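Local coordinates for protein FG41 Malonate Semialdehyde Decarboxylase (PDB 3MLC) that is a member of the tautomerase superfamily, built as a trimer of subunits with the beta-alpha-beta architecture of the MIF clan, at residues A[66-71]-A[102-107]; A[3-8]-A[18-23]. All coordinates share one frame; numbering follows the deposited sequence.

Contact 1: residues A[66-71]-A[102-107]; sequences VIIHVF and VFIAIT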
# COMPACT_ATOMS: atom_id res chain seq x y z
N VAL A 66 -12.22 -9.36 3.85
CA VAL A 66 -10.79 -9.58 3.71
C VAL A 66 -10.34 -8.93 2.41
O VAL A 66 -10.79 -9.32 1.35
CB VAL A 66 -10.43 -11.10 3.69
CG1 VAL A 66 -8.90 -11.32 3.61
CG2 VAL A 66 -11.02 -11.79 4.89
N ILE A 67 -9.46 -7.94 2.50
CA ILE A 67 -8.91 -7.27 1.33
C ILE A 67 -7.48 -7.73 1.14
O ILE A 67 -6.68 -7.66 2.07
CB ILE A 67 -9.00 -5.70 1.42
CG1 ILE A 67 -10.46 -5.26 1.62
CG2 ILE A 67 -8.40 -5.05 0.17
CD1 ILE A 67 -10.68 -3.77 1.49
N ILE A 68 -7.18 -8.17 -0.08
CA ILE A 68 -5.91 -8.78 -0.41
C ILE A 68 -5.30 -8.01 -1.57
O ILE A 68 -5.88 -7.95 -2.63
CB ILE A 68 -6.09 -10.29 -0.77
CG1 ILE A 68 -6.60 -11.09 0.43
CG2 ILE A 68 -4.80 -10.91 -1.32
CD1 ILE A 68 -7.42 -12.33 0.07
N HIS A 69 -4.15 -7.40 -1.36
CA HIS A 69 -3.55 -6.53 -2.37
C HIS A 69 -2.20 -7.13 -2.68
O HIS A 69 -1.34 -7.18 -1.82
CB HIS A 69 -3.38 -5.13 -1.79
CG HIS A 69 -3.09 -4.05 -2.78
ND1 HIS A 69 -2.69 -4.29 -4.09
CD2 HIS A 69 -3.08 -2.71 -2.64
CE1 HIS A 69 -2.48 -3.14 -4.70
NE2 HIS A 69 -2.72 -2.17 -3.84
N VAL A 70 -2.04 -7.59 -3.91
CA VAL A 70 -0.84 -8.28 -4.36
C VAL A 70 0.08 -7.30 -5.10
O VAL A 70 -0.29 -6.76 -6.14
CB VAL A 70 -1.22 -9.48 -5.32
CG1 VAL A 70 0.02 -10.26 -5.80
CG2 VAL A 70 -2.21 -10.42 -4.66
N PHE A 71 1.28 -7.08 -4.56
CA PHE A 71 2.31 -6.33 -5.28
C PHE A 71 3.32 -7.29 -5.91
O PHE A 71 4.02 -8.04 -5.20
CB PHE A 71 3.01 -5.32 -4.37
CG PHE A 71 2.08 -4.31 -3.75
CD1 PHE A 71 1.86 -3.08 -4.37
CD2 PHE A 71 1.44 -4.58 -2.55
CE1 PHE A 71 1.02 -2.13 -3.79
CE2 PHE A 71 0.59 -3.63 -1.97
CZ PHE A 71 0.39 -2.40 -2.58
N VAL A 102 -14.35 -11.42 -0.14
CA VAL A 102 -12.98 -11.38 -0.64
C VAL A 102 -12.86 -10.30 -1.72
O VAL A 102 -13.61 -10.31 -2.70
CB VAL A 102 -12.53 -12.77 -1.17
CG1 VAL A 102 -11.10 -12.72 -1.74
CG2 VAL A 102 -12.64 -13.84 -0.08
N PHE A 103 -11.94 -9.36 -1.52
CA PHE A 103 -11.61 -8.34 -2.51
C PHE A 103 -10.11 -8.46 -2.81
O PHE A 103 -9.29 -8.47 -1.90
CB PHE A 103 -11.95 -6.94 -1.96
CG PHE A 103 -11.71 -5.80 -2.95
CD1 PHE A 103 -12.75 -5.31 -3.74
CD2 PHE A 103 -10.45 -5.20 -3.06
CE1 PHE A 103 -12.54 -4.25 -4.63
CE2 PHE A 103 -10.23 -4.14 -3.96
CZ PHE A 103 -11.28 -3.67 -4.74
N ILE A 104 -9.77 -8.61 -4.08
CA ILE A 104 -8.37 -8.73 -4.47
C ILE A 104 -8.03 -7.68 -5.51
O ILE A 104 -8.85 -7.35 -6.38
CB ILE A 104 -7.97 -10.15 -5.00
CG1 ILE A 104 -8.67 -11.28 -4.23
CG2 ILE A 104 -6.42 -10.35 -4.93
CD1 ILE A 104 -8.67 -12.61 -4.98
N ALA A 105 -6.80 -7.18 -5.41
CA ALA A 105 -6.21 -6.30 -6.40
C ALA A 105 -4.72 -6.63 -6.61
O ALA A 105 -4.02 -7.13 -5.71
CB ALA A 105 -6.38 -4.84 -5.99
N ILE A 106 -4.25 -6.35 -7.81
CA ILE A 106 -2.85 -6.51 -8.12
C ILE A 106 -2.30 -5.18 -8.62
O ILE A 106 -2.96 -4.48 -9.40
CB ILE A 106 -2.61 -7.58 -9.22
CG1 ILE A 106 -3.25 -8.92 -8.82
CG2 ILE A 106 -1.08 -7.70 -9.56
CD1 ILE A 106 -3.52 -9.87 -9.97
N THR A 107 -1.14 -4.83 -8.14
CA THR A 107 -0.40 -3.75 -8.67
C THR A 107 1.04 -4.13 -8.90
O THR A 107 1.61 -4.86 -8.16
CB THR A 107 -0.63 -2.41 -7.92
OG1 THR A 107 0.59 -1.75 -7.65
CG2 THR A 107 -1.40 -2.56 -6.72
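Ile-68 and Val-70 each use both backbone polar groups on the strand 102-107. Ile-68 N donates to Phe-103 O at 2.8 Å, while its carbonyl oxygen receives Ala-105 N; Val-70 N gives the nearly straight bond to Ala-105 O (2.7 Å, 176° at the hydrogen), and Val-70 O accepts Thr-107 N. At the start of the pairing Phe-103 N reaches Val-66 O at 3.1 Å. Several of these oxygens take a second, weaker CA-H donor, as where Ile-104 CA lies 3.2 Å from Ile-68 O. The odd-numbered residues of 66-71 direct their backbone groups the other way, to the antiparallel strand 2-8. This in-register parallel pair is the two-strand part of a beta-alpha-beta unit whose crossover helix is 78-92, the repeating element of the tautomerase fold. Ile-104 and Ile-106 pack on Phe-85 of that helix. On the same face Ile-68 lies alongside Ile-104, CG2 to CG2 at 4.0 Å, because each holds this methyl anti to its backbone N; Ile-68 CD1 slants across to Val-102 CG1. On the other face Ile-67 CG2 meets Phe-103 CD2 at 3.8 Å, and the His-69 ring has Phe-71 CZ over one face, displaced toward the rim. In the second subunit Phe-39 stacks on Phe-103, a strand pairs antiparallel with Ile-104 and Ala-105 so that the sheet continues, and Asn-109 ND2 donates a hydrogen bond to Ile-106 O.

Contact 2: residues A[3-8]-A[18-23]; sequences IRIDLT and AIADAV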
# COMPACT_ATOMS: atom_id res chain seq x y z
N ILE A 3 2.43 -9.23 -0.24
CA ILE A 3 0.99 -9.29 -0.04
C ILE A 3 0.59 -8.52 1.20
O ILE A 3 1.11 -8.76 2.29
CB ILE A 3 0.43 -10.77 0.06
CG1 ILE A 3 1.08 -11.71 -0.96
CG2 ILE A 3 -1.09 -10.81 -0.03
CD1 ILE A 3 1.06 -11.20 -2.40
N ARG A 4 -0.36 -7.60 1.03
CA ARG A 4 -0.95 -6.92 2.15
C ARG A 4 -2.35 -7.45 2.32
O ARG A 4 -3.21 -7.32 1.44
CB ARG A 4 -0.95 -5.39 1.93
CG ARG A 4 0.43 -4.79 2.00
CD ARG A 4 0.46 -3.36 1.49
NE ARG A 4 1.84 -2.88 1.40
CZ ARG A 4 2.48 -2.20 2.37
NH1 ARG A 4 1.84 -1.92 3.50
NH2 ARG A 4 3.77 -1.82 2.20
N ILE A 5 -2.59 -8.10 3.45
CA ILE A 5 -3.90 -8.65 3.74
C ILE A 5 -4.50 -7.76 4.81
O ILE A 5 -4.01 -7.72 5.95
CB ILE A 5 -3.83 -10.12 4.25
CG1 ILE A 5 -3.26 -11.04 3.16
CG2 ILE A 5 -5.22 -10.60 4.72
CD1 ILE A 5 -2.39 -12.18 3.68
N ASP A 6 -5.57 -7.06 4.48
CA ASP A 6 -6.23 -6.24 5.47
C ASP A 6 -7.59 -6.83 5.78
O ASP A 6 -8.40 -7.04 4.89
CB ASP A 6 -6.35 -4.79 5.01
CG ASP A 6 -5.03 -4.05 5.10
OD1 ASP A 6 -4.86 -3.21 6.01
OD2 ASP A 6 -4.18 -4.29 4.23
N LEU A 7 -7.82 -7.12 7.06
CA LEU A 7 -9.03 -7.79 7.49
C LEU A 7 -9.56 -7.18 8.79
O LEU A 7 -9.00 -6.21 9.31
CB LEU A 7 -8.81 -9.32 7.60
CG LEU A 7 -7.72 -9.95 8.48
CD1 LEU A 7 -7.84 -11.45 8.39
CD2 LEU A 7 -6.34 -9.56 8.04
N THR A 8 -10.66 -7.72 9.29
CA THR A 8 -11.31 -7.15 10.47
C THR A 8 -10.91 -7.94 11.73
O THR A 8 -10.48 -9.09 11.63
CB THR A 8 -12.84 -7.04 10.30
OG1 THR A 8 -13.38 -8.34 10.10
CG2 THR A 8 -13.21 -6.17 9.09
N ALA A 18 -4.41 -18.71 9.14
CA ALA A 18 -4.91 -19.67 8.15
C ALA A 18 -5.30 -19.04 6.81
O ALA A 18 -5.12 -19.66 5.73
CB ALA A 18 -6.10 -20.52 8.73
N ILE A 19 -5.85 -17.82 6.88
CA ILE A 19 -6.11 -17.00 5.69
C ILE A 19 -4.81 -16.67 4.98
O ILE A 19 -4.75 -16.70 3.75
CB ILE A 19 -6.88 -15.67 6.07
CG1 ILE A 19 -8.30 -16.01 6.53
CG2 ILE A 19 -6.92 -14.66 4.88
CD1 ILE A 19 -9.00 -14.91 7.29
N ALA A 20 -3.75 -16.38 5.75
CA ALA A 20 -2.43 -16.02 5.21
C ALA A 20 -1.76 -17.22 4.54
O ALA A 20 -1.18 -17.10 3.46
CB ALA A 20 -1.53 -15.47 6.33
N ASP A 21 -1.84 -18.37 5.20
CA ASP A 21 -1.48 -19.67 4.62
C ASP A 21 -2.18 -20.00 3.30
O ASP A 21 -1.53 -20.39 2.33
CB ASP A 21 -1.71 -20.78 5.65
CG ASP A 21 -0.74 -20.71 6.81
OD1 ASP A 21 -1.02 -21.34 7.84
OD2 ASP A 21 0.30 -20.01 6.71
N ALA A 22 -3.51 -19.84 3.28
CA ALA A 22 -4.33 -20.08 2.10
C ALA A 22 -3.98 -19.19 0.91
O ALA A 22 -3.81 -19.68 -0.21
CB ALA A 22 -5.83 -19.98 2.47
N VAL A 23 -3.84 -17.88 1.16
CA VAL A 23 -3.46 -16.90 0.12
C VAL A 23 -2.12 -17.29 -0.46
O VAL A 23 -1.93 -17.21 -1.66
CB VAL A 23 -3.41 -15.42 0.67
CG1 VAL A 23 -2.76 -14.44 -0.35
CG2 VAL A 23 -4.81 -14.93 1.05
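Leu-7 and Ile-19 meet tip to tip, their CD1 methyls 3.8 Å apart, the closest approach between strand 3-8 and helix 18-23. Leu-7 gets there with CG set between its backbone N and carbonyl carbon (chi1 57°). At the other end Ile-3 and Val-23 slide past one another, bringing Ile-3 CG2 to 4.0 Å from Val-23 CG1; Val-23 holds that methyl anti to its backbone N. Between them Ile-5 extends CD1 to the helix backbone at Ala-20, 4.1 Å from CA and little farther from CB, while its CG2 only grazes Ile-19 CG2 at 4.4 Å. Segment 18-23 runs obliquely antiparallel to segment 3-8, at 144°, the segment axes coming within 10.5 Å, and no hydrogen bond joins the two. Strand 2-8, helix 14-31 and strand 39-45 form a beta-alpha-beta unit of the tautomerase fold, and alternate strand residues supply its apolar layer. Leu-42 of strand 39-45 extends this layer beside Ile-5, Leu-7 and Ala-20, and helix 78-92 adds Leu-92 against Ile-19 and Ile-88 against Val-23. In contrast, the partly exposed Ala-18 and Asp-21 take no part in the packing, and Asp-21 OD2 instead forms salt bridges with Arg-17 and Arg-38. Across the sheet, Arg-4 and Asp-6 are buried in polar company: Arg-4 NH1 pairs with Asp-6 OD2 of the third subunit, and Asp-6 OD2 with Arg-4 NH1 of the second.

Contact 2, built from residues 3-8 and 18-23, comes wholly before contact 1 in the sequence, their centres about 10 Å apart. Each belongs to a different beta-alpha-beta unit, yet both reach one mixed sheet of order 39-45, 2-8, 66-73, 102-109, in which strands 2-8 and 66-73 are antiparallel neighbours. Probable hydrogen bonds join them there, Asp-6 N with Ile-67 O at 2.7 Å and His-69 N with Arg-4 O at 2.9 Å. On the helix-covered face Ile-3 CD1 packs on Val-70 CG1; on the other, Arg-4 CD approaches Phe-71 CE2. Contact 1 thus pairs strands within the sheet, contact 2 lays a helix over it, and both touch the second subunit of the trimer.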